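Local coordinates for deoxycytidylate deaminase (Cyanophage S-TIM5, PDB 4P9E) that deaminates dCMP to dUMP with a catalytic zinc ion, supplying the precursor of thymidylate, and belongs to the cytidine and deoxycytidylate deaminase family, at the interface of chains A and B. Sequence-based numbering; all coordinates share one arbitrary frame. Chains: chain A/B, Deoxycytidylate deaminase.

Contact 1: the interface of chains A and B. Residues chain A 49, 69, 73, 77, 104; chain B 76, 103-104.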
# COMPACT_ATOMS: atom_id res chain seq x y z
N PRO A 49 11.37 -24.32 -2.31
CA PRO A 49 10.88 -23.14 -3.01
C PRO A 49 10.06 -23.54 -4.22
O PRO A 49 10.28 -24.60 -4.78
CB PRO A 49 12.17 -22.46 -3.46
CG PRO A 49 13.14 -22.82 -2.43
CD PRO A 49 12.81 -24.22 -2.01
N LEU A 69 12.83 -23.86 2.98
CA LEU A 69 12.52 -22.72 3.82
C LEU A 69 11.70 -23.15 5.03
O LEU A 69 10.86 -24.04 4.93
CB LEU A 69 11.70 -21.70 3.02
CG LEU A 69 12.32 -21.35 1.67
CD1 LEU A 69 11.32 -21.60 0.55
CD2 LEU A 69 12.79 -19.93 1.69
N GLN A 73 10.16 -18.30 7.50
CA GLN A 73 10.72 -17.75 6.27
C GLN A 73 9.69 -17.56 5.13
O GLN A 73 9.69 -16.52 4.46
CB GLN A 73 11.90 -18.59 5.81
CG GLN A 73 13.13 -18.33 6.65
CD GLN A 73 14.18 -19.42 6.56
OE1 GLN A 73 14.06 -20.37 5.78
NE2 GLN A 73 15.22 -19.30 7.38
N VAL A 77 8.56 -13.98 3.67
CA VAL A 77 8.68 -13.67 2.25
C VAL A 77 7.33 -13.22 1.65
O VAL A 77 7.28 -12.30 0.84
CB VAL A 77 9.34 -14.83 1.46
CG1 VAL A 77 8.94 -14.81 -0.01
CG2 VAL A 77 10.85 -14.79 1.61
N MET A 104 15.21 -12.62 12.31
CA MET A 104 14.46 -11.94 11.27
C MET A 104 13.13 -11.45 11.80
O MET A 104 12.70 -10.33 11.51
CB MET A 104 14.27 -12.86 10.07
CG MET A 104 15.58 -13.21 9.38
SD MET A 104 15.34 -13.77 7.68
CE MET A 104 15.00 -15.50 7.94
N LEU B 76 15.48 -7.63 2.71
CA LEU B 76 14.25 -8.40 2.73
C LEU B 76 13.32 -8.06 3.90
O LEU B 76 12.12 -7.89 3.72
CB LEU B 76 14.60 -9.88 2.80
CG LEU B 76 13.40 -10.84 2.77
CD1 LEU B 76 12.62 -10.68 1.48
CD2 LEU B 76 13.88 -12.25 2.92
N LYS B 103 17.52 -18.96 -1.27
CA LYS B 103 16.18 -19.54 -1.15
C LYS B 103 15.13 -18.46 -1.07
O LYS B 103 14.03 -18.59 -1.62
CB LYS B 103 16.03 -20.32 0.16
CG LYS B 103 16.95 -21.47 0.41
CD LYS B 103 16.64 -22.13 1.77
CE LYS B 103 16.71 -21.15 2.93
NZ LYS B 103 16.93 -21.86 4.23
N MET B 104 15.45 -17.42 -0.30
CA MET B 104 14.47 -16.41 0.06
C MET B 104 14.29 -15.41 -1.06
O MET B 104 13.16 -15.01 -1.38
CB MET B 104 14.89 -15.72 1.35
CG MET B 104 14.89 -16.64 2.55
SD MET B 104 14.79 -15.75 4.12
CE MET B 104 16.51 -15.38 4.40
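B:Met104 reaches out from helix 99-107 of chain B into a groove lined by A:Leu69, A:Gln73, A:Val77 and A:Met104, and most of this mainly apolar patch is built round it. Its CG stands anti to its own carbonyl carbon (chi1 -65°), and the bend at chi3 (-85°) sets the methyl CE beside the sulfur of the same residue in the other subunit. The two methionines meet tip to tip, with CE of A:Met104 3.8 Å from SD of B:Met104 and the reciprocal sulfur-to-methyl pair equally near. Both have the same side-chain torsions, as suits a pair placed about the two-fold axis. A:Gln73 lies crosswise to B:Met104 and lays its CG 4.0 Å from the sulfur SD. On the backbone side of the methionine, the branch CG2 of A:Val77 sits 3.8 Å from the carbonyl O of B:Met104. B:Leu76 adds its CD2 methyl at the margin, 4.2 Å from CG2 of A:Val77.

A:Leu69 and B:Lys103 run antiparallel alongside one another. The leucine CD2 does the touching, 3.6 Å from CB of the lysine, and it also lies 4.0 Å from CG of B:Met104, wedged between the two neighbouring side chains. Beyond CB the lysine chain turns at chi3 (-57°) and brings its ammonium NZ to 3.6 Å from the amide oxygen OE1 of A:Gln73. This is too long to count as a hydrogen bond, although the charge may still be steadied by the amide dipole. A:Pro49 flanks the patch more loosely.

Helix 71-80, which carries A:Gln73 and A:Val77, here packs against helix 99-107 of the partner. Both belong to the family's zinc-binding motifs: A:Leu69 directly precedes the zinc ligand A:His70, and helix 99-107 carries B:Cys101, just after B:Cys98. The patch centre lies about 6 Å from the predicted proton donor A:Glu72, so this interface, if biological, lies close to the active site.

Contact 2: the interface of chains A and B. Residues chain A 84-87; chain B 80-82.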
# COMPACT_ATOMS: atom_id res chain seq x y z
N GLU A 84 1.20 -4.85 2.94
CA GLU A 84 0.87 -4.62 4.33
C GLU A 84 2.11 -4.89 5.16
O GLU A 84 2.80 -5.88 4.95
CB GLU A 84 -0.29 -5.56 4.70
CG GLU A 84 -0.85 -5.40 6.08
CD GLU A 84 -1.53 -4.06 6.28
OE1 GLU A 84 -2.59 -3.83 5.65
OE2 GLU A 84 -1.00 -3.25 7.07
N SER A 85 2.42 -4.00 6.09
CA SER A 85 3.64 -4.13 6.88
C SER A 85 3.59 -5.28 7.89
O SER A 85 2.53 -5.60 8.43
CB SER A 85 3.95 -2.83 7.61
OG SER A 85 5.08 -3.00 8.44
N ILE A 86 4.74 -5.90 8.15
CA ILE A 86 4.82 -6.98 9.12
C ILE A 86 5.02 -6.41 10.53
O ILE A 86 4.79 -7.09 11.53
CB ILE A 86 5.92 -7.99 8.75
CG1 ILE A 86 5.73 -9.30 9.52
CG2 ILE A 86 7.30 -7.42 8.97
CD1 ILE A 86 6.77 -10.33 9.24
N ASP A 87 5.44 -5.15 10.60
CA ASP A 87 5.70 -4.46 11.85
C ASP A 87 4.45 -4.38 12.73
O ASP A 87 3.40 -3.94 12.26
CB ASP A 87 6.20 -3.06 11.55
CG ASP A 87 7.03 -2.46 12.68
OD1 ASP A 87 7.27 -3.15 13.69
OD2 ASP A 87 7.46 -1.30 12.55
N ALA B 80 9.53 -6.41 3.89
CA ALA B 80 8.38 -6.90 4.64
C ALA B 80 7.67 -5.82 5.46
O ALA B 80 6.48 -5.90 5.70
CB ALA B 80 8.78 -8.06 5.50
N LYS B 81 8.40 -4.79 5.89
CA LYS B 81 7.79 -3.66 6.61
C LYS B 81 7.42 -2.51 5.69
O LYS B 81 6.88 -1.50 6.14
CB LYS B 81 8.70 -3.14 7.72
CG LYS B 81 9.15 -4.20 8.68
CD LYS B 81 10.01 -3.61 9.78
CE LYS B 81 11.31 -3.06 9.24
NZ LYS B 81 12.35 -2.86 10.31
N SER B 82 7.74 -2.65 4.41
CA SER B 82 7.41 -1.66 3.40
C SER B 82 5.97 -1.91 2.93
O SER B 82 5.39 -2.92 3.25
CB SER B 82 8.39 -1.80 2.23
OG SER B 82 8.06 -0.98 1.13
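The C-terminal end of helix 71-80 in chain B, with the residues that follow it, docks against the loop of chain A that leads from its own copy of that helix toward strand 90-93. The main link is between backbones: the amide N of A:Ile86 donates to the carbonyl O of B:Ala80, the last residue of the helix, at 3.0 Å. The bond is moderately bent, 138° at the hydrogen, and the donor is tilted 34° from the carbonyl plane. A carbonyl at a helix end thus finds its donor in the other subunit.

A:Ser85 lies against the next carbonyl along. With its hydroxyl OG anti to the backbone N (chi1 176°), the side chain is turned toward B:Lys81, and OG makes a weak hydrogen bond to that residue's carbonyl O at 3.3 Å. The same hydroxyl oxygen accepts the backbone N of A:Asp87 at 3.1 Å, a bond within chain A that ties the loop back on itself and should help hold the serine in place.

Apolar contact comes from the CG2 methyl of A:Ile86, which is 3.7 Å from CG of B:Lys81 and 3.8 Å from the CB methyl of B:Ala80. The other branch, CG1, stands anti to the backbone N and carries CD1 farther from this surface. The lysine chain crosses the isoleucine obliquely, then bends at chi3. Its ammonium NZ ends 5.6 Å from the carboxylate OD2 of A:Asp87, too far for a salt bridge, though the opposite charges may attract weakly at long range.

Residues 84-87 lie in the connection between helix 71-80 and strand 90-93 of chain A. The patch joins this connection to the C-terminus of helix 71-80 of chain B, and its centre is about 12 Å from the predicted catalytic residue A:Glu72.

Contact 1 and contact 2 are centred about 15 Å apart on one two-fold symmetric interface, and each has a twin with the chains exchanged. Helix 71-80 connects them: contact 1 sets its chain A copy mainly against helix 99-107 of chain B, with B:Leu76 at the margin, whereas contact 2 engages its C-terminal end in chain B. The first is dominated by side-chain packing and the second includes a backbone hydrogen bond; together they may help set how the two subunits sit against each other. Because this helix carries Glu72 and begins just after the zinc ligand His70, the pairing may help keep the active site in shape. The deposited assembly contains six copies.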